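Local coordinates for protein putative carboxylesterase (Lactobacillus plantarum WCFS1, PDB 3BJR) that probably hydrolyses carboxylic esters as a member of the alpha/beta-hydrolase superfamily, its natural substrate being unknown, at residues A[27-32]-A[86-90]; A[75-81]-A[271-276]; A[102-107]-A[149-153]; A[138-142]-A[164-168]; A[205-210]-A[227-231]. All coordinates share one frame; numbering follows the deposited sequence.

The five contacts are spread over the central sheet, and the helices that flank it, of what its strand order shows to be an alpha/beta-hydrolase fold. Contacts 1 and 3, with centres about 11 Å apart, are joined by Asp104, whose carboxylate takes hydrogen bonds from Thr30 and Thr89. Contacts 3 and 4 share helix 133-153 and meet where Tyr141 lies against Leu105 and Gly106. Contacts 4 and 5, centres about 8 Å apart, use neighbouring strands, Leu167 N bonding to Phe209 O. Contact 2 reaches contact 5 through the Phe209 ring, and both touch the second subunit. Tyr88 of contact 1 and Val138 of contact 4 touch residues of the probable nucleophile elbow around Ser132.

Contact 1: A[27-32]-A[86-90]; sequences LTATCA and LEYTL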
# COMPACT_ATOMS: atom_id res chain seq x y z
N LEU A 27 26.66 -21.20 9.14
CA LEU A 27 27.22 -19.92 9.52
C LEU A 27 28.01 -20.15 10.79
O LEU A 27 27.77 -21.09 11.52
CB LEU A 27 26.12 -18.86 9.65
CG LEU A 27 25.39 -18.54 8.34
CD1 LEU A 27 24.10 -17.78 8.59
CD2 LEU A 27 26.33 -17.77 7.38
N THR A 28 29.00 -19.30 11.03
CA THR A 28 29.87 -19.44 12.17
C THR A 28 29.21 -18.98 13.44
O THR A 28 28.49 -18.00 13.43
CB THR A 28 31.16 -18.62 11.94
OG1 THR A 28 31.92 -19.26 10.90
CG2 THR A 28 32.04 -18.55 13.22
N ALA A 29 29.49 -19.71 14.53
CA ALA A 29 28.99 -19.42 15.88
C ALA A 29 27.47 -19.43 15.98
O ALA A 29 26.89 -18.68 16.76
CB ALA A 29 29.58 -18.09 16.40
N THR A 30 26.83 -20.28 15.18
CA THR A 30 25.40 -20.38 15.16
C THR A 30 24.99 -21.71 14.52
O THR A 30 25.80 -22.36 13.80
CB THR A 30 24.76 -19.20 14.38
OG1 THR A 30 23.34 -19.33 14.40
CG2 THR A 30 25.29 -19.10 12.92
N CYS A 31 23.78 -22.15 14.79
CA CYS A 31 23.27 -23.35 14.15
C CYS A 31 22.64 -22.94 12.82
O CYS A 31 22.33 -23.78 11.98
CB CYS A 31 22.25 -24.05 15.03
SG CYS A 31 20.82 -23.04 15.31
N ALA A 32 22.46 -21.64 12.61
CA ALA A 32 21.87 -21.14 11.38
C ALA A 32 22.67 -21.62 10.16
O ALA A 32 23.89 -21.78 10.22
CB ALA A 32 21.75 -19.64 11.40
N LEU A 86 17.72 -18.32 4.45
CA LEU A 86 18.31 -18.49 5.78
C LEU A 86 17.47 -19.37 6.68
O LEU A 86 16.34 -19.03 6.97
CB LEU A 86 18.47 -17.09 6.45
CG LEU A 86 19.09 -17.05 7.86
CD1 LEU A 86 20.53 -17.58 7.88
CD2 LEU A 86 18.96 -15.65 8.39
N GLU A 87 18.03 -20.49 7.11
CA GLU A 87 17.45 -21.30 8.16
C GLU A 87 18.06 -20.75 9.47
O GLU A 87 19.17 -21.05 9.83
CB GLU A 87 17.78 -22.78 7.98
CG GLU A 87 17.18 -23.37 6.73
CD GLU A 87 17.50 -24.85 6.61
OE1 GLU A 87 16.96 -25.61 7.42
OE2 GLU A 87 18.26 -25.25 5.70
N TYR A 88 17.33 -19.85 10.11
CA TYR A 88 17.76 -19.21 11.34
C TYR A 88 17.49 -20.02 12.61
O TYR A 88 16.82 -21.05 12.58
CB TYR A 88 17.12 -17.82 11.46
CG TYR A 88 15.60 -17.75 11.23
CD1 TYR A 88 14.69 -18.07 12.24
CD2 TYR A 88 15.08 -17.34 10.02
CE1 TYR A 88 13.32 -17.99 12.02
CE2 TYR A 88 13.70 -17.27 9.79
CZ TYR A 88 12.83 -17.61 10.80
OH TYR A 88 11.48 -17.53 10.59
N THR A 89 18.05 -19.54 13.72
CA THR A 89 17.89 -20.18 15.04
C THR A 89 16.43 -20.26 15.43
O THR A 89 15.67 -19.30 15.28
CB THR A 89 18.66 -19.40 16.13
OG1 THR A 89 20.00 -19.26 15.69
CG2 THR A 89 18.64 -20.13 17.48
N LEU A 90 16.05 -21.44 15.93
CA LEU A 90 14.68 -21.71 16.32
C LEU A 90 14.59 -21.85 17.84
O LEU A 90 15.60 -21.89 18.53
CB LEU A 90 14.19 -23.01 15.61
CG LEU A 90 14.28 -23.06 14.08
CD1 LEU A 90 14.01 -24.48 13.56
CD2 LEU A 90 13.40 -22.07 13.48
O HOH W 1 22.17 -20.52 17.02
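Thr89 OG1 faces Thr30 OG1 at 3.6 Å, and the two hydroxyls are gathered by shared partners more than by each other. Thr89 OG1 accepts a hydrogen bond from water 1 at 2.8 Å, while its strongest partner is the carboxylate of Asp104 on helix 100-114. The same water accepts from Cys31 N at 3.2 Å and so ties the loop to Thr89. Thr30 OG1 is held in its turn by two groups: it bonds to the other carboxylate oxygen of Asp104 and receives Ala32 N at 3.1 Å, closing an ST turn. With OG1 opposite the backbone N (chi1 -179°), Thr30 presents its hydroxyl to Thr89 and Asp104 together. Threonine suits both places, since a short branched side chain supplies the polar group with little freedom to swing.

This is the hairpin loop between strands 21-26 and 33-38, the first two strands of an alpha/beta-hydrolase sheet, laid against the C-terminal end of strand 82-87. A type II turn from Leu27 to Thr30 bends the loop back, and Leu27 N bonds to Ala32 O at 3.0 Å to close it. The small Ala32 can come right up to the strand: its CA makes a C-H...O contact with Glu87 O at 3.1 Å. Its methyl group also lies over the CA of Tyr88. At the Leu27 end of the loop, Leu27 and Leu86 cross at about a right angle and meet through their CD1 methyls, 3.6 Å apart, with Leu111 of helix 100-114 also against Leu27.

Contact 2: A[75-81]-A[271-276]; sequences AFAGHGY and WLTLAL
Leu276 CD1 sits over one face of the His79 imidazole, 3.5 Å from the ring centroid and 16° off its normal, a CH-pi contact. At the edge of that ring, ND1 donates to Ala75 O at 2.7 Å; the acceptor lies in the ring plane and the bond meets the carbonyl head-on, which fixes the tilt of the ring and offers its face to the leucine. The Phe76 ring takes Leu272 CD1 over one face, 4.1 Å from its centroid. At the edge of the Trp271 indole, near its plane, comes Phe76 CE2, while Trp211 lies nearly parallel to the indole.

Leu276 makes the largest contribution to the contact. With CG opposite its carbonyl carbon (chi1 -66°), it forks so that CD1 goes to His79 while CD2 reaches Phe76 CD1 at 3.7 Å and Tyr81 CE1 at 3.8 Å. Leu272, from a different rotamer, also divides its methyls: CD1 goes to Phe76, and CD2 to His79 CE1 and to Ala75 CB, 4.0 Å away. Were His79 an alanine, Ala75 O would probably lose its side-chain donor and Leu276 CD1 the ring face it rests on.

The end of helix 66-77 and the turn after it meet helix 270-281, on one side of the sheet; these are the A and F helices of the canonical fold. Across them the polar link is water 2, which donates to Leu276 O at 2.8 Å and lies very close to the Tyr81 hydroxyl, itself bonded to Arg283. With no direct hydrogen bond between the segments, the chemistry implies cohesion by hydrophobic burial and ring-methyl attraction, with shape setting the fit.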
# COMPACT_ATOMS: atom_id res chain seq x y z
N ALA A 75 11.61 -17.41 -7.02
CA ALA A 75 10.83 -16.32 -7.57
C ALA A 75 11.78 -15.17 -7.99
O ALA A 75 11.61 -14.54 -9.03
CB ALA A 75 9.77 -15.85 -6.55
N PHE A 76 12.81 -14.94 -7.19
CA PHE A 76 13.79 -13.90 -7.45
C PHE A 76 14.92 -14.37 -8.36
O PHE A 76 15.32 -13.66 -9.27
CB PHE A 76 14.30 -13.36 -6.13
CG PHE A 76 13.32 -12.46 -5.44
CD1 PHE A 76 13.23 -11.12 -5.82
CD2 PHE A 76 12.51 -12.93 -4.43
CE1 PHE A 76 12.34 -10.27 -5.17
CE2 PHE A 76 11.59 -12.12 -3.81
CZ PHE A 76 11.53 -10.77 -4.14
N ALA A 77 15.37 -15.60 -8.16
CA ALA A 77 16.43 -16.20 -8.95
C ALA A 77 16.09 -16.11 -10.42
O ALA A 77 16.93 -15.76 -11.24
CB ALA A 77 16.64 -17.65 -8.53
N GLY A 78 14.82 -16.36 -10.73
CA GLY A 78 14.30 -16.32 -12.08
C GLY A 78 14.25 -14.96 -12.71
O GLY A 78 14.04 -14.86 -13.91
N HIS A 79 14.45 -13.91 -11.92
CA HIS A 79 14.45 -12.53 -12.42
C HIS A 79 15.80 -11.83 -12.19
O HIS A 79 15.85 -10.65 -11.84
CB HIS A 79 13.32 -11.71 -11.77
CG HIS A 79 11.95 -12.20 -12.12
ND1 HIS A 79 11.29 -13.15 -11.37
CD2 HIS A 79 11.13 -11.89 -13.15
CE1 HIS A 79 10.13 -13.41 -11.93
NE2 HIS A 79 10.00 -12.66 -13.01
N GLY A 80 16.89 -12.59 -12.34
CA GLY A 80 18.25 -12.04 -12.29
C GLY A 80 18.92 -11.81 -10.96
O GLY A 80 19.76 -10.94 -10.86
N TYR A 81 18.53 -12.56 -9.94
CA TYR A 81 19.12 -12.42 -8.64
C TYR A 81 19.84 -13.67 -8.27
O TYR A 81 19.48 -14.74 -8.71
CB TYR A 81 18.03 -12.17 -7.57
CG TYR A 81 17.42 -10.79 -7.66
CD1 TYR A 81 16.45 -10.50 -8.60
CD2 TYR A 81 17.84 -9.78 -6.82
CE1 TYR A 81 15.91 -9.23 -8.69
CE2 TYR A 81 17.31 -8.52 -6.92
CZ TYR A 81 16.35 -8.25 -7.88
OH TYR A 81 15.78 -7.00 -8.00
N TRP A 271 2.45 -8.81 -6.21
CA TRP A 271 3.43 -8.45 -5.19
C TRP A 271 4.84 -8.61 -5.74
O TRP A 271 5.71 -7.82 -5.42
CB TRP A 271 3.29 -9.28 -3.92
CG TRP A 271 3.56 -10.72 -4.07
CD1 TRP A 271 2.63 -11.69 -4.25
CD2 TRP A 271 4.82 -11.38 -4.00
NE1 TRP A 271 3.24 -12.91 -4.33
CE2 TRP A 271 4.59 -12.75 -4.18
CE3 TRP A 271 6.14 -10.95 -3.82
CZ2 TRP A 271 5.61 -13.69 -4.20
CZ3 TRP A 271 7.15 -11.89 -3.82
CH2 TRP A 271 6.87 -13.24 -3.99
N LEU A 272 5.08 -9.63 -6.57
CA LEU A 272 6.39 -9.86 -7.15
C LEU A 272 6.69 -8.81 -8.23
O LEU A 272 7.73 -8.22 -8.24
CB LEU A 272 6.49 -11.29 -7.69
CG LEU A 272 7.88 -11.73 -8.19
CD1 LEU A 272 9.04 -11.62 -7.13
CD2 LEU A 272 7.72 -13.13 -8.72
N THR A 273 5.78 -8.59 -9.16
CA THR A 273 6.00 -7.52 -10.14
C THR A 273 6.35 -6.21 -9.47
O THR A 273 7.28 -5.56 -9.85
CB THR A 273 4.74 -7.33 -11.00
OG1 THR A 273 4.47 -8.56 -11.66
CG2 THR A 273 4.92 -6.26 -12.00
N LEU A 274 5.65 -5.90 -8.39
CA LEU A 274 5.82 -4.63 -7.69
C LEU A 274 7.16 -4.56 -6.96
O LEU A 274 7.87 -3.56 -7.05
CB LEU A 274 4.63 -4.38 -6.76
CG LEU A 274 3.27 -4.10 -7.41
CD1 LEU A 274 2.18 -4.00 -6.33
CD2 LEU A 274 3.32 -2.87 -8.25
N ALA A 275 7.51 -5.64 -6.27
CA ALA A 275 8.81 -5.71 -5.58
C ALA A 275 9.97 -5.61 -6.57
O ALA A 275 10.92 -4.91 -6.32
CB ALA A 275 8.95 -7.01 -4.72
N LEU A 276 9.89 -6.32 -7.69
CA LEU A 276 10.96 -6.31 -8.67
C LEU A 276 11.12 -4.94 -9.30
O LEU A 276 12.23 -4.49 -9.52
CB LEU A 276 10.72 -7.38 -9.75
CG LEU A 276 10.77 -8.84 -9.29
CD1 LEU A 276 10.29 -9.75 -10.40
CD2 LEU A 276 12.16 -9.22 -8.85
O HOH W 2 14.33 -6.30 -9.91

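Contact 3: A[102-107]-A[149-153]; sequences VLDLGR and VATEL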
# COMPACT_ATOMS: atom_id res chain seq x y z
N VAL A 102 18.11 -12.36 14.18
CA VAL A 102 18.50 -11.08 13.61
C VAL A 102 20.03 -11.07 13.42
O VAL A 102 20.55 -10.58 12.41
CB VAL A 102 18.09 -9.91 14.54
CG1 VAL A 102 18.57 -8.62 13.95
CG2 VAL A 102 16.57 -9.87 14.78
N LEU A 103 20.74 -11.61 14.42
CA LEU A 103 22.17 -11.76 14.37
C LEU A 103 22.53 -12.74 13.25
O LEU A 103 23.42 -12.45 12.46
CB LEU A 103 22.69 -12.27 15.71
CG LEU A 103 22.54 -11.33 16.90
CD1 LEU A 103 23.13 -12.00 18.12
CD2 LEU A 103 23.19 -9.97 16.65
N ASP A 104 21.82 -13.87 13.16
CA ASP A 104 22.03 -14.86 12.09
C ASP A 104 21.93 -14.20 10.70
O ASP A 104 22.68 -14.54 9.79
CB ASP A 104 20.97 -15.99 12.17
CG ASP A 104 21.18 -16.95 13.33
OD1 ASP A 104 22.33 -17.07 13.82
OD2 ASP A 104 20.19 -17.64 13.70
N LEU A 105 20.97 -13.30 10.52
CA LEU A 105 20.79 -12.57 9.24
C LEU A 105 22.05 -11.71 8.98
O LEU A 105 22.53 -11.64 7.84
CB LEU A 105 19.54 -11.73 9.26
CG LEU A 105 19.27 -10.80 8.06
CD1 LEU A 105 19.43 -11.59 6.74
CD2 LEU A 105 17.91 -10.09 8.16
N GLY A 106 22.58 -11.08 10.02
CA GLY A 106 23.82 -10.31 9.91
C GLY A 106 24.99 -11.19 9.46
O GLY A 106 25.81 -10.80 8.59
N ARG A 107 25.09 -12.37 10.04
CA ARG A 107 26.15 -13.31 9.70
C ARG A 107 26.05 -13.66 8.21
O ARG A 107 27.06 -13.79 7.52
CB ARG A 107 26.05 -14.55 10.56
CG ARG A 107 26.22 -14.31 12.06
CD ARG A 107 26.13 -15.60 12.85
NE ARG A 107 26.40 -15.40 14.28
CZ ARG A 107 25.50 -15.37 15.26
NH1 ARG A 107 24.21 -15.59 15.04
NH2 ARG A 107 25.92 -15.20 16.51
N VAL A 149 23.57 -5.14 15.91
CA VAL A 149 24.11 -6.31 15.19
C VAL A 149 25.63 -6.22 15.03
O VAL A 149 26.36 -7.16 15.33
CB VAL A 149 23.45 -6.52 13.79
CG1 VAL A 149 24.07 -7.72 13.10
CG2 VAL A 149 21.93 -6.70 13.93
N ALA A 150 26.11 -5.05 14.57
CA ALA A 150 27.54 -4.80 14.40
C ALA A 150 28.33 -5.04 15.68
O ALA A 150 29.39 -5.71 15.67
CB ALA A 150 27.78 -3.35 13.88
N THR A 151 27.82 -4.52 16.79
CA THR A 151 28.52 -4.65 18.06
C THR A 151 28.38 -6.07 18.62
O THR A 151 29.35 -6.60 19.14
CB THR A 151 28.12 -3.54 19.05
OG1 THR A 151 26.72 -3.56 19.25
CG2 THR A 151 28.44 -2.17 18.49
N GLU A 152 27.23 -6.74 18.46
CA GLU A 152 27.12 -8.16 18.92
C GLU A 152 27.99 -9.10 18.09
O GLU A 152 28.60 -10.02 18.63
CB GLU A 152 25.68 -8.68 18.89
CG GLU A 152 24.80 -8.21 20.01
CD GLU A 152 25.35 -8.69 21.34
OE1 GLU A 152 25.37 -9.93 21.56
OE2 GLU A 152 25.79 -7.82 22.12
N LEU A 153 28.04 -8.90 16.79
CA LEU A 153 28.88 -9.75 15.94
C LEU A 153 30.32 -9.28 15.86
O LEU A 153 31.18 -10.00 15.38
CB LEU A 153 28.32 -9.79 14.52
CG LEU A 153 26.94 -10.40 14.39
CD1 LEU A 153 26.57 -10.35 12.97
CD2 LEU A 153 26.91 -11.83 14.95
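Leu153 stands with CG opposite its carbonyl carbon (chi1 -63°), which aims both methyls at helix 100-114. CD1 settles on the backbone there, 3.8 Å from Leu103 O and 3.9 Å from Gly106 C. CD2 lies over one face of the Arg107 guanidinium, 3.7 Å from NE; the arginine has two deposited conformers, and in the one described its extended chain also carries NH1 to Asp104 OD1 in a salt bridge whose hydrogen bond is weak and depends on this conformer.

Leu103 has the same kind of rotamer on the facing helix and sends CD2 across to Glu152 CB at 3.6 Å. These are helices 100-114 and 133-153 of the alpha/beta-hydrolase fold, whose segments cross at -81° with axes 9.9 Å apart, a crossing that puts Leu103 and Gly106 against Val149 and Leu153.

At Gly106 a CB would stand 2.7 Å from Val149 CG1, a clash, and glycine lets that methyl rest 4.1 Å from its CA. Val149, with CG1 opposite the backbone N (chi1 179°), splits its branches between Gly106 and Val102, meeting Val102 CG1 through CG2 at 3.9 Å. Beyond them, Leu160 of helix 157-160 touches both Val149 and Leu153.

Contact 4: A[138-142]-A[164-168]; sequences VALYN and NVVLG
Val138 and Val165 mark the closest backbone approach, CA to CA 7.0 Å, where helix segment 138-142 runs nearly antiparallel to strand 165-168 at 153°, the axes 8.8 Å apart. This is the helix packed on the second strand of a beta-alpha-beta crossover in the alpha/beta-hydrolase fold: strand 125-131, helix 133-153, then strand 165-168, which lies parallel beside the first. Gly130, Ser132 and Gly134, at the turn from strand 125-131 into the helix, fit the pattern of a nucleophile elbow; Ser132, probably the nucleophile, would sit in the turn just before the helix.

Val138 CG1, set opposite the backbone N (chi1 171°), touches two strand residues, dropping between them 3.6 Å from Val165 CB and 3.6 Å from Leu167 CD2. The other branch of Val138 turns to Leu105 of helix 100-114. A beta-branched residue is apt here, since one methyl can serve the sheet while the second serves the neighbouring helix. Leu167 reaches over from its strand and splits its methyls on the helix surface: CD2 lies 3.7 Å from Ala139 N, and CD1 lies 4.1 Å from Ala139 CB. The small alanine lets the leucine come this near to the helix backbone.

Asn142, one turn on from Val138, lays its amide against both Val165 methyls. A polar residue is tolerated in so buried a place because OD1 accepts a hydrogen bond from Gln206 N. The amide's other end lies close to the valine, with Asn142 ND2 3.5 Å from Val165 CG2.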
# COMPACT_ATOMS: atom_id res chain seq x y z
N VAL A 138 13.60 -9.18 9.70
CA VAL A 138 14.15 -8.23 8.73
C VAL A 138 13.89 -6.75 9.10
O VAL A 138 14.80 -5.88 8.95
CB VAL A 138 13.70 -8.60 7.27
CG1 VAL A 138 14.08 -7.52 6.26
CG2 VAL A 138 14.33 -9.99 6.83
N ALA A 139 12.70 -6.46 9.60
CA ALA A 139 12.34 -5.09 10.08
C ALA A 139 13.33 -4.62 11.19
O ALA A 139 13.78 -3.48 11.22
CB ALA A 139 10.91 -5.06 10.57
N LEU A 140 13.64 -5.54 12.09
CA LEU A 140 14.55 -5.26 13.16
C LEU A 140 15.98 -5.22 12.67
O LEU A 140 16.78 -4.48 13.24
CB LEU A 140 14.43 -6.29 14.28
CG LEU A 140 13.19 -6.28 15.15
CD1 LEU A 140 13.24 -7.55 16.02
CD2 LEU A 140 13.05 -4.99 16.06
N TYR A 141 16.33 -6.02 11.67
CA TYR A 141 17.65 -5.94 11.06
C TYR A 141 17.87 -4.52 10.46
O TYR A 141 18.94 -3.92 10.62
CB TYR A 141 17.83 -7.04 9.99
CG TYR A 141 19.25 -7.13 9.56
CD1 TYR A 141 20.19 -7.78 10.37
CD2 TYR A 141 19.68 -6.53 8.39
CE1 TYR A 141 21.54 -7.84 9.99
CE2 TYR A 141 21.01 -6.56 8.03
CZ TYR A 141 21.94 -7.21 8.83
OH TYR A 141 23.24 -7.25 8.45
N ASN A 142 16.84 -3.98 9.81
CA ASN A 142 16.95 -2.68 9.18
C ASN A 142 17.18 -1.59 10.21
O ASN A 142 17.78 -0.57 9.90
CB ASN A 142 15.67 -2.37 8.38
CG ASN A 142 15.91 -1.32 7.31
OD1 ASN A 142 17.05 -1.06 6.97
ND2 ASN A 142 14.85 -0.75 6.76
N ASN A 164 18.65 -2.79 0.53
CA ASN A 164 17.23 -2.48 0.68
C ASN A 164 16.71 -3.60 1.57
O ASN A 164 17.45 -4.54 1.82
CB ASN A 164 16.49 -2.59 -0.65
CG ASN A 164 17.03 -1.66 -1.70
OD1 ASN A 164 16.84 -0.45 -1.64
ND2 ASN A 164 17.68 -2.23 -2.69
N VAL A 165 15.49 -3.47 2.10
CA VAL A 165 14.81 -4.61 2.73
C VAL A 165 13.40 -4.76 2.11
O VAL A 165 12.81 -3.82 1.63
CB VAL A 165 14.76 -4.59 4.29
CG1 VAL A 165 16.21 -4.50 4.84
CG2 VAL A 165 13.89 -3.48 4.81
N VAL A 166 12.92 -5.99 2.07
CA VAL A 166 11.63 -6.36 1.61
C VAL A 166 10.95 -7.10 2.75
O VAL A 166 11.56 -7.98 3.36
CB VAL A 166 11.75 -7.27 0.41
CG1 VAL A 166 10.43 -7.91 0.11
CG2 VAL A 166 12.35 -6.50 -0.83
N LEU A 167 9.69 -6.73 3.04
CA LEU A 167 8.85 -7.38 4.09
C LEU A 167 7.56 -7.84 3.42
O LEU A 167 6.87 -7.02 2.84
CB LEU A 167 8.51 -6.38 5.22
CG LEU A 167 9.65 -5.57 5.88
CD1 LEU A 167 9.02 -4.61 6.92
CD2 LEU A 167 10.66 -6.47 6.49
N GLY A 168 7.27 -9.14 3.49
CA GLY A 168 6.05 -9.78 2.94
C GLY A 168 5.27 -10.48 4.03
O GLY A 168 5.78 -11.38 4.71

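Contact 5: A[205-210]-A[227-231]; sequences NQPTFI and YATAL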
# COMPACT_ATOMS: atom_id res chain seq x y z
N ASN A 205 18.16 3.20 8.82
CA ASN A 205 17.20 2.33 8.14
C ASN A 205 17.32 2.65 6.66
O ASN A 205 17.35 3.82 6.25
CB ASN A 205 15.74 2.51 8.58
CG ASN A 205 15.44 1.89 9.91
OD1 ASN A 205 16.02 2.24 10.90
ND2 ASN A 205 14.50 0.97 9.94
N GLN A 206 17.38 1.59 5.90
CA GLN A 206 17.49 1.60 4.45
C GLN A 206 16.13 1.46 3.79
O GLN A 206 15.17 1.09 4.46
CB GLN A 206 18.43 0.45 4.04
CG GLN A 206 19.82 0.64 4.67
CD GLN A 206 20.42 1.97 4.28
OE1 GLN A 206 20.50 2.26 3.11
NE2 GLN A 206 20.84 2.78 5.27
N PRO A 207 16.04 1.77 2.47
CA PRO A 207 14.78 1.69 1.73
C PRO A 207 14.05 0.37 1.94
O PRO A 207 14.67 -0.71 1.89
CB PRO A 207 15.20 1.86 0.29
CG PRO A 207 16.41 2.77 0.39
CD PRO A 207 17.12 2.30 1.62
N THR A 208 12.72 0.47 2.12
CA THR A 208 11.91 -0.66 2.50
C THR A 208 10.67 -0.84 1.63
O THR A 208 9.87 0.07 1.47
CB THR A 208 11.49 -0.49 3.98
OG1 THR A 208 12.67 -0.30 4.79
CG2 THR A 208 10.66 -1.71 4.53
N PHE A 209 10.50 -2.06 1.13
CA PHE A 209 9.33 -2.44 0.35
C PHE A 209 8.53 -3.37 1.22
O PHE A 209 9.02 -4.40 1.64
CB PHE A 209 9.72 -3.17 -0.93
CG PHE A 209 8.56 -3.58 -1.76
CD1 PHE A 209 7.94 -4.76 -1.57
CD2 PHE A 209 8.07 -2.71 -2.74
CE1 PHE A 209 6.85 -5.14 -2.37
CE2 PHE A 209 7.00 -3.07 -3.51
CZ PHE A 209 6.38 -4.26 -3.33
N ILE A 210 7.27 -3.01 1.47
CA ILE A 210 6.40 -3.81 2.30
C ILE A 210 5.11 -4.14 1.59
O ILE A 210 4.52 -3.29 0.92
CB ILE A 210 5.96 -3.05 3.58
CG1 ILE A 210 7.10 -2.33 4.25
CG2 ILE A 210 5.29 -4.00 4.58
CD1 ILE A 210 6.64 -1.23 5.21
N TYR A 227 4.62 0.80 11.22
CA TYR A 227 5.98 0.77 10.80
C TYR A 227 6.16 1.71 9.60
O TYR A 227 7.14 2.44 9.53
CB TYR A 227 6.38 -0.67 10.42
CG TYR A 227 7.84 -0.89 10.13
CD1 TYR A 227 8.77 -0.79 11.12
CD2 TYR A 227 8.28 -1.26 8.87
CE1 TYR A 227 10.13 -0.99 10.85
CE2 TYR A 227 9.63 -1.47 8.60
CZ TYR A 227 10.56 -1.34 9.60
OH TYR A 227 11.92 -1.54 9.36
N ALA A 228 5.23 1.67 8.64
CA ALA A 228 5.30 2.52 7.44
C ALA A 228 5.25 3.98 7.84
O ALA A 228 5.97 4.80 7.30
CB ALA A 228 4.15 2.18 6.51
N THR A 229 4.41 4.30 8.81
CA THR A 229 4.30 5.64 9.36
C THR A 229 5.63 6.10 9.99
O THR A 229 5.99 7.27 9.86
CB THR A 229 3.18 5.69 10.37
OG1 THR A 229 1.99 5.20 9.76
CG2 THR A 229 2.89 7.12 10.83
N ALA A 230 6.35 5.18 10.62
CA ALA A 230 7.63 5.49 11.24
C ALA A 230 8.65 5.69 10.15
O ALA A 230 9.50 6.56 10.24
CB ALA A 230 8.09 4.37 12.21
N LEU A 231 8.62 4.84 9.13
CA LEU A 231 9.52 5.04 8.00
C LEU A 231 9.27 6.43 7.37
O LEU A 231 10.20 7.21 7.16
CB LEU A 231 9.36 3.92 6.98
CG LEU A 231 9.80 2.51 7.40
CD1 LEU A 231 9.33 1.49 6.34
CD2 LEU A 231 11.30 2.42 7.63
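Thr208 and Ile210 of the strand form the tight part of this contact, closing on Leu231 and Tyr227 of the helix. Ile210 CD1 and Leu231 CD1 meet tip to tip at 4.0 Å, and Ile210 CD1 also lies at the edge of the Tyr227 ring, 4.0 Å from CD2. Leu231 CD1 approaches Thr208 CB at 3.8 Å, crossing it at about a right angle, while Thr208 CG2 reaches another point on the Tyr227 edge. Tyr227 CG stands opposite the backbone N (chi1 -172°), which sends the ring toward the strand edge-first, while Leu231 of its own helix lies over one face.

Thr208 suits the place by pairing apolar carbons with a hydroxyl: the carbons pack on Leu231 while OG1 donates to Gln206 O at 2.9 Å, in the carbonyl plane. A glycine in its place would probably open a gap beside Leu231 and leave Gln206 O without that donor.

The other end is looser though still buried. Asn205 ND2 stands 3.6 Å from Tyr227 OH, the amide and ring planes 56° apart, and its firm partner is Asp143 of helix 133-153. On the outer side of the helix, Thr229 is partly exposed and packs with Leu225 of the second subunit.

Strand and helix segments run nearly antiparallel, at 155°, as expected for the first strand and the helix of the beta-alpha-beta unit 208-213, 222-233 and 238-243, which ends the alpha/beta-hydrolase sheet.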